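Local coordinates for protein OBCA, Oxalate Biosynthetic Component A (Burkholderia glumae, PDB 4NNB) that is a TIM-barrel protein of the beta-keto acid cleavage enzyme family that carries a further N-terminal domain and holds a magnesium ion together with an oxaloacetate ion, at residues L474-V480 with A492-Q498; Y200-T204 with T227-S231; R217-A221 with V499-R503; V16-L20 with V246-R250. Residues are numbered along the deposited sequence.

Contact 1 (L474-V480 with A492-Q498); sequences LEDGLTV and ARGTWEQ. With MG (magnesium ion), chain B; OAA (oxaloacetate ion), chain C.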
# COMPACT_ATOMS: atom_id res chain seq x y z
N LEU A 474 0.01 -4.27 -1.10
CA LEU A 474 0.28 -3.40 0.06
C LEU A 474 0.43 -1.91 -0.29
O LEU A 474 0.14 -1.04 0.54
CB LEU A 474 1.51 -3.91 0.83
CG LEU A 474 1.39 -5.32 1.44
CD1 LEU A 474 2.52 -5.57 2.46
CD2 LEU A 474 0.02 -5.50 2.09
N GLU A 475 0.87 -1.62 -1.52
CA GLU A 475 0.87 -0.23 -2.00
C GLU A 475 -0.47 0.47 -1.83
O GLU A 475 -0.53 1.64 -1.44
CB GLU A 475 1.28 -0.19 -3.49
CG GLU A 475 1.14 1.19 -4.13
CD GLU A 475 1.94 1.31 -5.42
OE1 GLU A 475 1.97 2.42 -6.02
OE2 GLU A 475 2.52 0.29 -5.85
N ASP A 476 -1.56 -0.24 -2.10
CA ASP A 476 -2.90 0.37 -2.09
C ASP A 476 -3.70 0.17 -0.80
O ASP A 476 -4.50 1.03 -0.43
CB ASP A 476 -3.71 -0.15 -3.28
CG ASP A 476 -3.02 0.12 -4.60
OD1 ASP A 476 -3.06 -0.74 -5.51
OD2 ASP A 476 -2.40 1.19 -4.70
N GLY A 477 -3.50 -0.96 -0.13
CA GLY A 477 -4.15 -1.24 1.14
C GLY A 477 -3.44 -2.35 1.87
O GLY A 477 -2.89 -3.26 1.24
N LEU A 478 -3.46 -2.31 3.21
CA LEU A 478 -2.68 -3.25 4.02
C LEU A 478 -3.52 -4.42 4.56
O LEU A 478 -2.98 -5.32 5.22
CB LEU A 478 -2.02 -2.51 5.18
CG LEU A 478 -1.02 -1.42 4.76
CD1 LEU A 478 -0.40 -0.72 5.99
CD2 LEU A 478 0.05 -2.02 3.85
N THR A 479 -4.82 -4.40 4.28
CA THR A 479 -5.75 -5.34 4.90
C THR A 479 -6.38 -6.38 3.96
O THR A 479 -6.36 -6.25 2.74
CB THR A 479 -6.88 -4.58 5.63
OG1 THR A 479 -7.59 -3.76 4.70
CG2 THR A 479 -6.32 -3.70 6.73
N VAL A 480 -6.93 -7.43 4.57
CA VAL A 480 -7.82 -8.35 3.87
C VAL A 480 -9.07 -8.54 4.72
O VAL A 480 -9.05 -8.31 5.95
CB VAL A 480 -7.18 -9.73 3.61
CG1 VAL A 480 -6.05 -9.65 2.60
CG2 VAL A 480 -6.70 -10.36 4.94
N ALA A 492 -3.17 -7.96 5.95
CA ALA A 492 -2.85 -9.01 5.00
C ALA A 492 -1.51 -9.67 5.36
O ALA A 492 -0.62 -9.00 5.89
CB ALA A 492 -2.79 -8.44 3.58
N ARG A 493 -1.36 -10.95 5.04
CA ARG A 493 -0.07 -11.61 5.25
C ARG A 493 0.93 -11.23 4.16
O ARG A 493 2.12 -11.53 4.26
CB ARG A 493 -0.26 -13.13 5.28
CG ARG A 493 -1.12 -13.63 6.43
CD ARG A 493 -0.41 -14.74 7.16
NE ARG A 493 0.69 -14.22 7.97
CZ ARG A 493 1.80 -14.89 8.23
NH1 ARG A 493 1.97 -16.10 7.73
NH2 ARG A 493 2.75 -14.35 8.98
N GLY A 494 0.44 -10.59 3.11
CA GLY A 494 1.28 -10.21 1.99
C GLY A 494 0.42 -9.79 0.82
O GLY A 494 -0.80 -10.01 0.82
N THR A 495 1.05 -9.15 -0.17
CA THR A 495 0.35 -8.85 -1.41
C THR A 495 -0.16 -10.14 -2.05
O THR A 495 -1.27 -10.18 -2.58
CB THR A 495 1.25 -8.06 -2.39
OG1 THR A 495 1.48 -6.74 -1.85
CG2 THR A 495 0.59 -7.93 -3.74
N TRP A 496 0.63 -11.21 -1.98
CA TRP A 496 0.19 -12.49 -2.55
C TRP A 496 -1.17 -12.93 -1.98
O TRP A 496 -1.98 -13.52 -2.69
CB TRP A 496 1.25 -13.58 -2.32
CG TRP A 496 1.42 -13.92 -0.88
CD1 TRP A 496 2.36 -13.41 -0.02
CD2 TRP A 496 0.63 -14.84 -0.11
NE1 TRP A 496 2.19 -13.96 1.23
CE2 TRP A 496 1.14 -14.84 1.20
CE3 TRP A 496 -0.47 -15.66 -0.41
CZ2 TRP A 496 0.58 -15.62 2.22
CZ3 TRP A 496 -1.02 -16.44 0.60
CH2 TRP A 496 -0.49 -16.42 1.89
N GLU A 497 -1.42 -12.63 -0.72
CA GLU A 497 -2.69 -13.04 -0.12
C GLU A 497 -3.85 -12.24 -0.72
O GLU A 497 -4.90 -12.80 -1.03
CB GLU A 497 -2.67 -12.92 1.41
CG GLU A 497 -3.98 -13.42 2.04
CD GLU A 497 -3.92 -13.49 3.54
OE1 GLU A 497 -4.30 -14.53 4.09
OE2 GLU A 497 -3.51 -12.49 4.18
N GLN A 498 -3.63 -10.94 -0.91
CA GLN A 498 -4.63 -10.09 -1.55
C GLN A 498 -4.88 -10.52 -2.99
O GLN A 498 -6.03 -10.49 -3.45
CB GLN A 498 -4.20 -8.61 -1.47
CG GLN A 498 -4.04 -8.15 -0.01
CD GLN A 498 -3.30 -6.84 0.14
OE1 GLN A 498 -2.36 -6.55 -0.61
NE2 GLN A 498 -3.71 -6.03 1.11
MG MG B . 3.18 3.12 -7.69
O1 OAA C . 3.76 5.92 -11.01
O2 OAA C . 3.89 4.31 -9.41
O4 OAA C . 1.72 6.96 -5.44
O5 OAA C . 2.94 8.35 -6.81
O3 OAA C . 2.95 4.86 -6.93
C1 OAA C . 3.49 5.49 -9.80
C2 OAA C . 2.70 6.39 -8.88
C3 OAA C . 2.74 6.05 -7.41
C4 OAA C . 2.47 7.18 -6.50
O HOH W 1 -0.24 -6.23 5.93
O HOH W 2 1.07 3.50 -8.41
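A492 opens the segment 492-498 with a backbone bond: its N donates to L478 O at 2.7 Å. This continues the pairing of the beta hairpin formed by strands 479-481 and 489-491. A water bridges the same L478 O (3.0 Å) and A492 O (2.8 Å). The A492 methyl packs on V480, CB to CG1 3.6 Å. R493 N donates to E497 OE2 at 2.8 Å. G494 is the N-cap of helix 495-507; a CB there would clash with W496 CD1. In the first turn, L474 N donates to T495 OG1 at 3.0 Å. Q498 NE2 makes two of the four hydrogen bonds across, to G477 O (2.9 Å) and T479 O (3.1 Å), bridging the carbonyls on either side of L478. Q498 CG also meets V480 CG1 at 3.6 Å. The turn at L478 follows E475, whose OE1 binds magnesium at 2.2 Å; H224 and H226 are the other protein ligands. The contact therefore ties the metal-binding loop after barrel strand 469-472 to the helix that follows it. T495 and W496 face helix 205-217, while V480 pairs with R490 in strand 489-491.

Contact 2 (Y200-T204 with T227-S231); sequences YLPIT and TRDLS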
# COMPACT_ATOMS: atom_id res chain seq x y z
N TYR A 200 4.96 -7.19 7.00
CA TYR A 200 5.25 -7.97 5.79
C TYR A 200 5.61 -7.13 4.55
O TYR A 200 5.79 -7.68 3.46
CB TYR A 200 4.07 -8.89 5.45
CG TYR A 200 3.51 -9.62 6.65
CD1 TYR A 200 4.27 -10.58 7.31
CD2 TYR A 200 2.24 -9.33 7.13
CE1 TYR A 200 3.76 -11.27 8.42
CE2 TYR A 200 1.72 -10.00 8.25
CZ TYR A 200 2.49 -10.97 8.89
OH TYR A 200 2.00 -11.65 9.99
N LEU A 201 5.72 -5.82 4.71
CA LEU A 201 6.10 -4.95 3.60
C LEU A 201 7.55 -5.20 3.16
O LEU A 201 8.48 -5.06 3.96
CB LEU A 201 5.96 -3.48 3.98
CG LEU A 201 6.09 -2.55 2.76
CD1 LEU A 201 4.78 -2.53 1.98
CD2 LEU A 201 6.50 -1.13 3.19
N PRO A 202 7.74 -5.56 1.88
CA PRO A 202 9.10 -5.81 1.37
C PRO A 202 9.79 -4.54 0.89
O PRO A 202 9.29 -3.84 -0.01
CB PRO A 202 8.86 -6.75 0.18
CG PRO A 202 7.47 -6.36 -0.33
CD PRO A 202 6.70 -5.79 0.86
N ILE A 203 10.94 -4.25 1.49
CA ILE A 203 11.65 -3.03 1.15
C ILE A 203 13.09 -3.27 0.69
O ILE A 203 13.82 -2.32 0.41
CB ILE A 203 11.62 -2.04 2.31
CG1 ILE A 203 12.31 -2.63 3.55
CG2 ILE A 203 10.18 -1.67 2.63
CD1 ILE A 203 12.34 -1.65 4.72
N THR A 204 13.48 -4.53 0.59
CA THR A 204 14.82 -4.88 0.14
C THR A 204 14.74 -5.70 -1.14
O THR A 204 13.69 -6.29 -1.43
CB THR A 204 15.58 -5.70 1.21
OG1 THR A 204 14.94 -6.97 1.37
CG2 THR A 204 15.59 -4.97 2.54
N THR A 227 10.98 1.00 -5.25
CA THR A 227 12.07 0.79 -4.32
C THR A 227 12.04 1.87 -3.24
O THR A 227 11.35 2.88 -3.39
CB THR A 227 13.44 0.79 -5.03
OG1 THR A 227 13.52 1.93 -5.90
CG2 THR A 227 13.61 -0.49 -5.85
N ARG A 228 12.79 1.64 -2.16
CA ARG A 228 12.84 2.57 -1.03
C ARG A 228 14.29 2.82 -0.64
O ARG A 228 15.12 1.92 -0.73
CB ARG A 228 12.12 1.99 0.19
CG ARG A 228 10.65 1.63 -0.01
CD ARG A 228 9.78 2.83 -0.32
NE ARG A 228 8.37 2.44 -0.31
CZ ARG A 228 7.63 2.40 0.80
NH1 ARG A 228 8.15 2.76 1.97
NH2 ARG A 228 6.36 2.02 0.73
N ASP A 229 14.58 4.03 -0.19
CA ASP A 229 15.92 4.40 0.26
C ASP A 229 16.10 4.01 1.73
O ASP A 229 15.40 4.54 2.60
CB ASP A 229 16.11 5.91 0.02
CG ASP A 229 17.34 6.49 0.70
OD1 ASP A 229 18.30 5.75 0.97
OD2 ASP A 229 17.34 7.71 0.95
N LEU A 230 17.01 3.08 2.01
CA LEU A 230 17.23 2.61 3.38
C LEU A 230 18.58 3.05 3.95
O LEU A 230 19.04 2.50 4.95
CB LEU A 230 17.14 1.07 3.46
CG LEU A 230 15.90 0.37 2.91
CD1 LEU A 230 15.88 -1.11 3.31
CD2 LEU A 230 14.63 1.06 3.37
N SER A 231 19.22 4.02 3.31
CA SER A 231 20.57 4.44 3.69
C SER A 231 20.60 5.17 5.04
O SER A 231 21.65 5.30 5.66
CB SER A 231 21.17 5.34 2.61
OG SER A 231 20.38 6.50 2.44
O HOH W 3 13.98 -0.98 -2.19
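This is a buried, mostly apolar contact between a loop and a strand end at one end of the TIM barrel. It lies in the beta-alpha-beta crossover from strand 5-10 through helix 205-217 to the parallel neighbouring strand 222-229; a long insertion separates 5-10 from the helix. Segment 200-204 leads into the helix. Segment 227-231 covers the end of strand 222-229 and the residues just after it. T204 N-caps the helix, its OG1 bonded to A207 N. No direct hydrogen bond joins the two segments. I203 and R228 are the closest pair along the backbone, with CA atoms 6.1 Å apart. The CA-to-CB bond of I203 points toward 227-231. I203 CD1 meets L230 CD2 at 3.8 Å, and I203 CG2 lies 4.3 Å from R228 CG. T204 CG2 lies 3.9 Å from L230 CD1. L201 CD2 lies 4.0 Å from R228 NH2. The R228 guanidinium is held by carbonyls beyond these segments: G14, I13, P17 and Q249. The R228 side chain lies about 9 Å from the bound oxaloacetate ion, nearest atoms. D229 shapes an Asx turn, its OD1 accepting from S231 N at 3.1 Å. A water bridges I203 O and R228 N, 2.9 Å from each.

Contact 3 (R217-A221 with V499-R503); sequences RAGAA and VSLVR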
# COMPACT_ATOMS: atom_id res chain seq x y z
N ARG A 217 2.68 -16.26 -8.44
CA ARG A 217 2.24 -17.65 -8.28
C ARG A 217 0.84 -17.74 -7.68
O ARG A 217 0.15 -18.74 -7.88
CB ARG A 217 3.28 -18.45 -7.51
CG ARG A 217 4.53 -18.63 -8.35
CD ARG A 217 5.68 -19.26 -7.61
NE ARG A 217 6.81 -19.44 -8.52
CZ ARG A 217 8.01 -19.88 -8.16
NH1 ARG A 217 8.26 -20.18 -6.90
NH2 ARG A 217 8.96 -20.00 -9.07
N ALA A 218 0.41 -16.68 -7.00
CA ALA A 218 -0.94 -16.61 -6.46
C ALA A 218 -1.92 -16.12 -7.52
O ALA A 218 -3.13 -16.10 -7.30
CB ALA A 218 -0.99 -15.69 -5.21
N GLY A 219 -1.39 -15.71 -8.67
CA GLY A 219 -2.24 -15.34 -9.80
C GLY A 219 -1.98 -14.01 -10.51
O GLY A 219 -2.65 -13.71 -11.49
N ALA A 220 -1.03 -13.22 -10.03
CA ALA A 220 -0.80 -11.90 -10.63
C ALA A 220 -0.03 -12.03 -11.94
O ALA A 220 1.01 -12.70 -11.99
CB ALA A 220 -0.06 -10.97 -9.65
N ALA A 221 -0.52 -11.40 -13.00
CA ALA A 221 0.17 -11.41 -14.29
C ALA A 221 1.23 -10.30 -14.39
O ALA A 221 2.22 -10.44 -15.11
CB ALA A 221 -0.84 -11.28 -15.42
N VAL A 499 -3.82 -10.93 -3.68
CA VAL A 499 -3.95 -11.48 -5.02
C VAL A 499 -4.82 -12.75 -5.05
O VAL A 499 -5.71 -12.88 -5.89
CB VAL A 499 -2.56 -11.77 -5.63
CG1 VAL A 499 -2.69 -12.50 -6.96
CG2 VAL A 499 -1.76 -10.46 -5.82
N SER A 500 -4.56 -13.69 -4.13
CA SER A 500 -5.31 -14.96 -4.06
C SER A 500 -6.78 -14.70 -3.85
O SER A 500 -7.62 -15.31 -4.50
CB SER A 500 -4.80 -15.86 -2.93
OG SER A 500 -3.43 -16.17 -3.09
N LEU A 501 -7.08 -13.78 -2.94
CA LEU A 501 -8.45 -13.45 -2.59
C LEU A 501 -9.21 -12.75 -3.71
O LEU A 501 -10.37 -13.07 -3.96
CB LEU A 501 -8.49 -12.61 -1.31
CG LEU A 501 -8.18 -13.39 -0.03
CD1 LEU A 501 -7.92 -12.43 1.12
CD2 LEU A 501 -9.34 -14.34 0.30
N VAL A 502 -8.58 -11.80 -4.39
CA VAL A 502 -9.28 -11.17 -5.50
C VAL A 502 -9.48 -12.16 -6.66
O VAL A 502 -10.51 -12.15 -7.32
CB VAL A 502 -8.61 -9.87 -5.99
CG1 VAL A 502 -7.38 -10.18 -6.82
CG2 VAL A 502 -9.60 -9.06 -6.82
N ARG A 503 -8.49 -13.02 -6.89
CA ARG A 503 -8.59 -14.07 -7.90
C ARG A 503 -9.78 -14.96 -7.60
O ARG A 503 -10.57 -15.30 -8.48
CB ARG A 503 -7.31 -14.91 -7.90
CG ARG A 503 -7.30 -16.06 -8.91
CD ARG A 503 -6.00 -16.84 -8.77
NE ARG A 503 -5.92 -18.02 -9.62
CZ ARG A 503 -6.34 -19.23 -9.26
NH1 ARG A 503 -6.89 -19.41 -8.06
NH2 ARG A 503 -6.22 -20.25 -10.10
O HOH W 4 -4.17 -18.07 -5.73
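The backbone of 217-221 leaves helix 205-217 through a Schellman motif and turns toward barrel strand 222-229. Segment 499-503 is regular helix, with R503 N bonded to V499 O at 3.0 Å. The two come closest at A218 and S500, with CA atoms 5.3 Å apart. G219 has the positive phi of the motif (131°). A CB there would jam against the preceding carbonyl O and would also clash with R503 CD. The contact sets the C-terminal end of one outer TIM-barrel helix against helix 495-507. Two alanines and a glycine face V499, S500 and R503, with no direct hydrogen bond across. V499 sits in the bend of the turn: its CG1 lies 3.6 Å from A218 O, 4.0 Å from A218 CB and 4.1 Å from A220 CB. Behind them lies strand 5-10, where A10 touches both V499 and A220. The aliphatic part of R503 lies along the turn, its CD 3.3 Å from A218 O. The A218 CB meets S500 OG at 3.3 Å; that hydroxyl is hydrogen-bonded to W496 O in its own helix. A water donates to A218 O at 2.7 Å and reaches S500 OG weakly at 3.3 Å.

Contact 4 (V16-L20 with V246-R250); sequences VPKFL and VGSQR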
# COMPACT_ATOMS: atom_id res chain seq x y z
N VAL A 16 4.03 4.78 0.09
CA VAL A 16 3.54 5.26 1.38
C VAL A 16 3.71 4.33 2.60
O VAL A 16 4.22 4.77 3.64
CB VAL A 16 2.08 5.78 1.26
CG1 VAL A 16 1.54 6.19 2.63
CG2 VAL A 16 2.02 6.96 0.28
N PRO A 17 3.27 3.06 2.49
CA PRO A 17 3.34 2.26 3.72
C PRO A 17 4.79 2.00 4.19
O PRO A 17 5.73 2.11 3.39
CB PRO A 17 2.65 0.95 3.34
CG PRO A 17 2.79 0.86 1.84
CD PRO A 17 2.70 2.30 1.37
N LYS A 18 4.97 1.67 5.47
CA LYS A 18 6.30 1.36 5.98
C LYS A 18 6.38 -0.03 6.62
O LYS A 18 5.38 -0.54 7.13
CB LYS A 18 6.76 2.45 6.97
CG LYS A 18 7.01 3.83 6.34
CD LYS A 18 7.52 4.86 7.36
CE LYS A 18 8.91 4.49 7.85
NZ LYS A 18 9.43 5.42 8.92
N PHE A 19 7.56 -0.64 6.57
CA PHE A 19 7.79 -1.91 7.26
C PHE A 19 7.87 -1.66 8.77
O PHE A 19 8.46 -0.68 9.22
CB PHE A 19 9.08 -2.56 6.75
CG PHE A 19 9.57 -3.70 7.62
CD1 PHE A 19 8.98 -4.96 7.57
CD2 PHE A 19 10.64 -3.50 8.49
CE1 PHE A 19 9.44 -6.00 8.37
CE2 PHE A 19 11.11 -4.53 9.30
CZ PHE A 19 10.51 -5.79 9.23
N LEU A 20 7.24 -2.54 9.54
CA LEU A 20 7.39 -2.51 10.99
C LEU A 20 7.99 -3.83 11.43
O LEU A 20 7.47 -4.90 11.09
CB LEU A 20 6.03 -2.30 11.67
CG LEU A 20 6.05 -2.52 13.18
CD1 LEU A 20 6.91 -1.45 13.85
CD2 LEU A 20 4.64 -2.53 13.75
N VAL A 246 15.31 2.99 13.53
CA VAL A 246 14.53 3.99 12.81
C VAL A 246 15.05 4.23 11.38
O VAL A 246 16.18 3.86 11.06
CB VAL A 246 14.47 5.31 13.56
CG1 VAL A 246 13.86 5.10 14.93
CG2 VAL A 246 15.87 5.89 13.71
N GLY A 247 14.23 4.86 10.55
CA GLY A 247 14.53 5.07 9.14
C GLY A 247 13.32 5.57 8.37
O GLY A 247 12.19 5.17 8.65
N SER A 248 13.54 6.45 7.39
CA SER A 248 12.44 7.04 6.63
C SER A 248 11.73 6.03 5.71
O SER A 248 10.54 6.17 5.44
CB SER A 248 12.94 8.20 5.78
OG SER A 248 13.77 7.73 4.71
N GLN A 249 12.47 5.04 5.23
CA GLN A 249 11.98 4.12 4.18
C GLN A 249 11.39 4.91 3.01
O GLN A 249 10.42 4.48 2.39
CB GLN A 249 10.95 3.14 4.74
CG GLN A 249 11.40 2.44 6.03
CD GLN A 249 10.44 1.36 6.44
OE1 GLN A 249 9.69 0.83 5.61
NE2 GLN A 249 10.44 1.02 7.73
N ARG A 250 12.01 6.05 2.72
CA ARG A 250 11.47 7.02 1.78
C ARG A 250 11.37 6.44 0.37
O ARG A 250 12.28 5.74 -0.10
CB ARG A 250 12.34 8.28 1.78
CG ARG A 250 11.81 9.41 0.92
CD ARG A 250 12.74 10.64 0.95
NE ARG A 250 14.13 10.26 0.73
CZ ARG A 250 14.70 10.13 -0.46
NH1 ARG A 250 14.01 10.39 -1.57
NH2 ARG A 250 15.97 9.76 -0.55
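A glutamine side chain stands in for a strand partner here. The Q249 amide pairs with both backbone polar atoms of F19: F19 N donates to Q249 OE1 at 2.8 Å, and Q249 NE2 donates to F19 O at 3.0 Å. Q249 has a left-handed backbone conformation (phi 49°, psi 36°), and its CA-to-CB bond points toward strand 18-19. K18 makes the second link. K18 NZ donates to G247 O at 2.8 Å, and K18 CE lies 3.4 Å from S248 O. D52 takes a salt bridge from the same NZ. Strand 18-19 pairs in parallel with strand 197-198, and the contact joins this two-stranded sheet to the turn between strands 242-246 and 250-251. The latter strand runs antiparallel to barrel strand 222-229. S248 forms an ST turn, its OG accepting from R250 N at 3.1 Å. R228, outside the segments, donates to both P17 O and Q249 O, and R250 forms a salt bridge with D229.

Contact 1 lies nearest the chain centre, their centres about 7 Å apart, and is buried; it includes a magnesium ligand. Contact 2 is also buried, contact 3 is partly buried, and contact 4 is at the surface. Contacts 1 and 3 share helix 495-507, using its first turn and the stretch just after it. Contacts 2 and 4 are neighbours, joined through R228. Contacts 1 and 4 have direct hydrogen bonds, and in each a glutamine amide bonds to backbone atoms of the other segment. Contacts 2 and 3 have none and combine apolar packing with one bridging water. L474 packs on L201 and P17, so contact 1 meets both contact 2 and contact 4.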